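Local coordinates for protein C-glycoside 3-oxidase (Microbacterium trichothecenolyticum, PDB 7DVE) that oxidises the C3 hydroxyl of the sugar in C-glycosides such as isoorientin and mangiferin, using FAD and reducing oxygen to hydrogen peroxide, at residues E193-M198 with G329-P334; T277-W282 with G394-Q399. All blocks are in the same frame, centred on the assembly; numbering follows the deposited sequence.

Interaction 1 (E193-M198 with G329-P334); sequences ERVQRM and GVTWVP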
# COMPACT_ATOMS: atom_id res chain seq x y z
N GLU A 193 22.54 2.88 -1.75
CA GLU A 193 22.09 4.25 -1.87
C GLU A 193 22.22 4.85 -3.26
O GLU A 193 21.67 5.93 -3.49
CB GLU A 193 22.83 5.14 -0.85
CG GLU A 193 22.98 4.44 0.48
CD GLU A 193 23.70 5.28 1.51
OE1 GLU A 193 24.70 5.94 1.14
OE2 GLU A 193 23.26 5.26 2.69
N ARG A 194 22.91 4.20 -4.19
CA ARG A 194 23.10 4.83 -5.48
C ARG A 194 21.85 4.65 -6.35
O ARG A 194 20.96 3.86 -6.07
CB ARG A 194 24.35 4.30 -6.17
CG ARG A 194 25.61 5.02 -5.72
CD ARG A 194 26.87 4.45 -6.35
NE ARG A 194 27.07 3.04 -6.01
CZ ARG A 194 28.10 2.58 -5.31
NH1 ARG A 194 29.03 3.39 -4.84
NH2 ARG A 194 28.18 1.28 -5.07
N VAL A 195 21.79 5.47 -7.40
CA VAL A 195 20.71 5.36 -8.37
C VAL A 195 20.70 3.96 -8.98
O VAL A 195 21.75 3.39 -9.30
CB VAL A 195 20.88 6.45 -9.43
CG1 VAL A 195 19.78 6.36 -10.46
CG2 VAL A 195 20.86 7.83 -8.77
N GLN A 196 19.52 3.36 -9.09
CA GLN A 196 19.40 1.96 -9.47
C GLN A 196 17.99 1.72 -10.00
O GLN A 196 17.15 2.62 -9.97
CB GLN A 196 19.72 1.03 -8.28
CG GLN A 196 18.97 1.38 -6.97
CD GLN A 196 19.45 0.52 -5.81
OE1 GLN A 196 19.14 -0.68 -5.75
NE2 GLN A 196 20.24 1.10 -4.92
N ARG A 197 17.75 0.50 -10.49
CA ARG A 197 16.41 0.17 -10.96
C ARG A 197 15.44 0.11 -9.79
O ARG A 197 15.82 -0.28 -8.69
CB ARG A 197 16.38 -1.17 -11.69
CG ARG A 197 17.33 -1.29 -12.85
CD ARG A 197 17.96 -2.68 -12.83
NE ARG A 197 18.47 -3.05 -14.14
CZ ARG A 197 19.75 -2.95 -14.47
NH1 ARG A 197 20.62 -2.41 -13.63
NH2 ARG A 197 20.17 -3.41 -15.65
N MET A 198 14.21 0.53 -10.01
CA MET A 198 13.23 0.35 -8.96
C MET A 198 12.86 -1.13 -8.89
O MET A 198 12.58 -1.74 -9.92
CB MET A 198 11.98 1.18 -9.20
CG MET A 198 10.98 1.01 -8.06
SD MET A 198 11.55 1.79 -6.54
CE MET A 198 11.21 3.52 -6.91
N GLY A 329 10.96 2.74 -18.06
CA GLY A 329 10.85 2.00 -16.82
C GLY A 329 10.66 2.90 -15.60
O GLY A 329 10.05 3.97 -15.67
N VAL A 330 11.18 2.41 -14.47
CA VAL A 330 11.13 3.10 -13.19
C VAL A 330 12.52 3.02 -12.56
O VAL A 330 13.08 1.93 -12.42
CB VAL A 330 10.07 2.48 -12.24
CG1 VAL A 330 9.92 3.30 -10.97
CG2 VAL A 330 8.71 2.35 -12.93
N THR A 331 13.07 4.17 -12.22
CA THR A 331 14.32 4.30 -11.50
C THR A 331 14.07 4.78 -10.07
O THR A 331 13.17 5.61 -9.82
CB THR A 331 15.27 5.28 -12.19
OG1 THR A 331 15.51 4.86 -13.53
CG2 THR A 331 16.60 5.37 -11.46
N TRP A 332 14.92 4.31 -9.18
CA TRP A 332 14.84 4.51 -7.74
C TRP A 332 16.01 5.38 -7.30
O TRP A 332 17.17 5.06 -7.58
CB TRP A 332 14.89 3.15 -7.05
CG TRP A 332 14.92 3.18 -5.56
CD1 TRP A 332 14.52 4.20 -4.74
CD2 TRP A 332 15.36 2.12 -4.70
NE1 TRP A 332 14.69 3.84 -3.43
CE2 TRP A 332 15.21 2.57 -3.37
CE3 TRP A 332 15.87 0.83 -4.93
CZ2 TRP A 332 15.53 1.78 -2.27
CZ3 TRP A 332 16.21 0.05 -3.85
CH2 TRP A 332 16.04 0.52 -2.53
N VAL A 333 15.71 6.49 -6.62
CA VAL A 333 16.71 7.36 -6.02
C VAL A 333 16.55 7.21 -4.51
O VAL A 333 15.66 7.83 -3.91
CB VAL A 333 16.55 8.83 -6.45
CG1 VAL A 333 17.79 9.63 -6.01
CG2 VAL A 333 16.31 8.92 -7.95
N PRO A 334 17.40 6.40 -3.87
CA PRO A 334 17.10 5.95 -2.50
C PRO A 334 17.21 7.04 -1.45
O PRO A 334 18.03 7.96 -1.53
CB PRO A 334 18.14 4.86 -2.26
CG PRO A 334 18.47 4.36 -3.64
CD PRO A 334 18.42 5.57 -4.53
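Gln196 and Trp332 face each other as a hydrogen-bonded antiparallel pair. Trp332 N gives a nearly straight bond to Gln196 O (2.9 Å, 173°), and Gln196 N returns a longer one to Trp332 O (3.3 Å). Two residues further along each strand, Met198 N reaches Val330 O at 3.0 Å from well above the carbonyl plane. The close packing is at this end. Met198 CB rests on Val330 CG1 (3.4 Å), and the chain, bent at chi2 and chi3, packs SD 3.6 Å from Trp332 CB; the sulfur, 4.3 Å from the centroid of the Trp332 five-membered ring, makes an oblique Met-aromatic contact. Beyond Met198 stand His342 and Gln344 of strand 341-347. Behind the pair, where Thr331 turns away, its CG2 touches Gln196 O and Val195 CG1, under helix 176-183. Toward Glu193 the contact comes nearer to solvent, and the side chain of Arg194 is exposed. Gln196 runs alongside the indole, OE1 3.6 Å from Trp332 CZ3, with amide and ring planes 48° apart; a bond from NE2 to Arg194 O (3.1 Å) fixes the amide's rotation. Pro334 CD lies against the carbonyls of Glu193 and Arg194, whereas Arg197 leads off to a salt bridge with Asp169. The pairing is an antiparallel ladder in the large antiparallel sheet of this GMC oxidoreductase, where strand 330-333 is flanked by 196-204 and 341-347, with Met198 beside the FAD-binding Ala131.

Interaction 2 (T277-W282 with G394-Q399); sequences TPQLLW and GMPAMQ
Helix 277-282 and strand 396-399 pass 9.3 Å apart at their axes, their N-to-C directions 131° from each other, and the backbones come nearest at Gln279 and Pro396 (CA to CA 6.7 Å). The gap is bridged chiefly by Gln279. With CG anti to the backbone N (chi1 -170°) and the chain extended beyond it, this residue points straight off the helix and carries its amide to the other segment. NE2 donates to Pro396 O in a short, nearly straight bond (2.8 Å, 173°). The acceptor lies in the plane of the Gln279 amide, yet the nitrogen sits well above the plane of the Pro396 carbonyl, away from its lone-pair directions. A second bond from NE2, to Asp391 OD2, fixes the rotation of the amide; OD1 of the same carboxylate takes the backbone N of Met395, so one aspartate positions both sides of the contact. Two methionines pack against this buried amide. Met395 crosses it obliquely with CB 3.2 Å from Gln279 NE2, and Met398 brings CE to 4.1 Å from Gln279 CD. Bends at chi2 and chi3 take Met395 CE onward to the helix, 4.2 Å from Leu280 CD1. At the more exposed end, Pro396 CG meets the edge of the Trp282 indole at CD1 (4.1 Å); Arg287 adds a cation-pi contact to that ring. Phe385 of strand 382-386, the antiparallel partner of strand 396-401, touches Gln279, Met398 and Trp282, so the two-stranded antiparallel sheet packs on the helix, whose Leu280 and Leu281 lean on strand 267-270 of the parallel FAD-binding sheet.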
# COMPACT_ATOMS: atom_id res chain seq x y z
N THR A 277 -8.84 -0.16 9.55
CA THR A 277 -8.45 -1.08 10.62
C THR A 277 -8.65 -0.46 12.00
O THR A 277 -9.32 -1.08 12.85
CB THR A 277 -6.99 -1.54 10.41
OG1 THR A 277 -6.90 -2.32 9.22
CG2 THR A 277 -6.48 -2.34 11.60
N PRO A 278 -8.11 0.74 12.29
CA PRO A 278 -8.52 1.41 13.55
C PRO A 278 -10.02 1.62 13.66
O PRO A 278 -10.56 1.51 14.76
CB PRO A 278 -7.78 2.76 13.51
CG PRO A 278 -6.72 2.61 12.49
CD PRO A 278 -7.19 1.58 11.50
N GLN A 279 -10.70 1.92 12.54
CA GLN A 279 -12.16 2.04 12.55
C GLN A 279 -12.81 0.78 13.13
O GLN A 279 -13.64 0.87 14.05
CB GLN A 279 -12.68 2.31 11.14
CG GLN A 279 -14.15 2.68 11.08
CD GLN A 279 -14.62 2.88 9.66
OE1 GLN A 279 -14.24 2.13 8.75
NE2 GLN A 279 -15.44 3.89 9.44
N LEU A 280 -12.46 -0.39 12.58
CA LEU A 280 -13.07 -1.63 13.03
C LEU A 280 -12.74 -1.90 14.49
O LEU A 280 -13.62 -2.32 15.26
CB LEU A 280 -12.62 -2.79 12.14
CG LEU A 280 -12.96 -4.20 12.62
CD1 LEU A 280 -14.47 -4.34 12.80
CD2 LEU A 280 -12.43 -5.23 11.63
N LEU A 281 -11.49 -1.65 14.90
CA LEU A 281 -11.13 -1.89 16.30
C LEU A 281 -11.90 -0.96 17.24
O LEU A 281 -12.38 -1.39 18.28
CB LEU A 281 -9.61 -1.74 16.50
CG LEU A 281 -8.58 -2.65 15.78
CD1 LEU A 281 -7.33 -2.88 16.63
CD2 LEU A 281 -9.18 -3.97 15.32
N TRP A 282 -12.05 0.31 16.86
CA TRP A 282 -12.84 1.25 17.67
C TRP A 282 -14.29 0.79 17.77
O TRP A 282 -14.85 0.73 18.87
CB TRP A 282 -12.76 2.66 17.08
CG TRP A 282 -13.65 3.67 17.76
CD1 TRP A 282 -14.95 3.95 17.48
CD2 TRP A 282 -13.28 4.55 18.83
NE1 TRP A 282 -15.43 4.93 18.32
CE2 TRP A 282 -14.42 5.31 19.16
CE3 TRP A 282 -12.09 4.76 19.54
CZ2 TRP A 282 -14.40 6.27 20.17
CZ3 TRP A 282 -12.09 5.70 20.57
CH2 TRP A 282 -13.23 6.45 20.87
N GLY A 394 -21.86 2.36 7.31
CA GLY A 394 -22.41 2.31 8.65
C GLY A 394 -21.41 2.08 9.76
O GLY A 394 -21.81 1.73 10.87
N MET A 395 -20.22 2.26 9.52
CA MET A 395 -19.04 2.22 10.37
C MET A 395 -18.80 3.60 10.93
O MET A 395 -19.16 4.60 10.30
CB MET A 395 -17.83 1.74 9.57
CG MET A 395 -17.83 0.26 9.22
SD MET A 395 -18.36 -0.87 10.53
CE MET A 395 -16.83 -1.10 11.43
N PRO A 396 -18.21 3.71 12.13
CA PRO A 396 -18.11 5.02 12.78
C PRO A 396 -17.32 5.99 11.92
O PRO A 396 -16.23 5.68 11.43
CB PRO A 396 -17.40 4.73 14.11
CG PRO A 396 -17.48 3.26 14.31
CD PRO A 396 -17.95 2.59 13.05
N ALA A 397 -17.91 7.18 11.71
CA ALA A 397 -17.33 8.14 10.79
C ALA A 397 -16.01 8.66 11.32
O ALA A 397 -15.81 8.79 12.52
CB ALA A 397 -18.30 9.29 10.52
N MET A 398 -15.08 8.93 10.39
CA MET A 398 -13.74 9.40 10.70
C MET A 398 -13.64 10.92 10.68
O MET A 398 -14.26 11.60 9.87
CB MET A 398 -12.68 8.84 9.72
CG MET A 398 -12.89 7.44 9.21
SD MET A 398 -11.68 7.04 7.92
CE MET A 398 -11.58 5.26 8.15
N GLN A 399 -12.82 11.42 11.60
CA GLN A 399 -12.33 12.78 11.60
C GLN A 399 -10.82 12.69 11.59
O GLN A 399 -10.23 11.93 12.36
CB GLN A 399 -12.83 13.57 12.82
CG GLN A 399 -12.18 14.93 12.96
CD GLN A 399 -12.57 15.86 11.81
OE1 GLN A 399 -13.75 15.93 11.44
NE2 GLN A 399 -11.59 16.58 11.25

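From the N terminus, the chain first supplies 193-198, then helix 277-282, then 329-334, and lastly 394-399. The segments alternate, so the contacts cross: interaction 1 closes a loop of 130 residues that contains the helix of interaction 2, and interaction 2 closes one of 111 residues that contains strand 330-333. They lie about 37 Å apart, centre to centre, on opposite sides of the chain's centre, and do not touch. Interaction 1 joins two strands of the large antiparallel sheet, whereas interaction 2 ties the helix after strand 267-270 of the parallel sheet to the two-stranded antiparallel sheet. Both lie near FAD-binding residues, Ala131 for interaction 1 and Val237 for interaction 2.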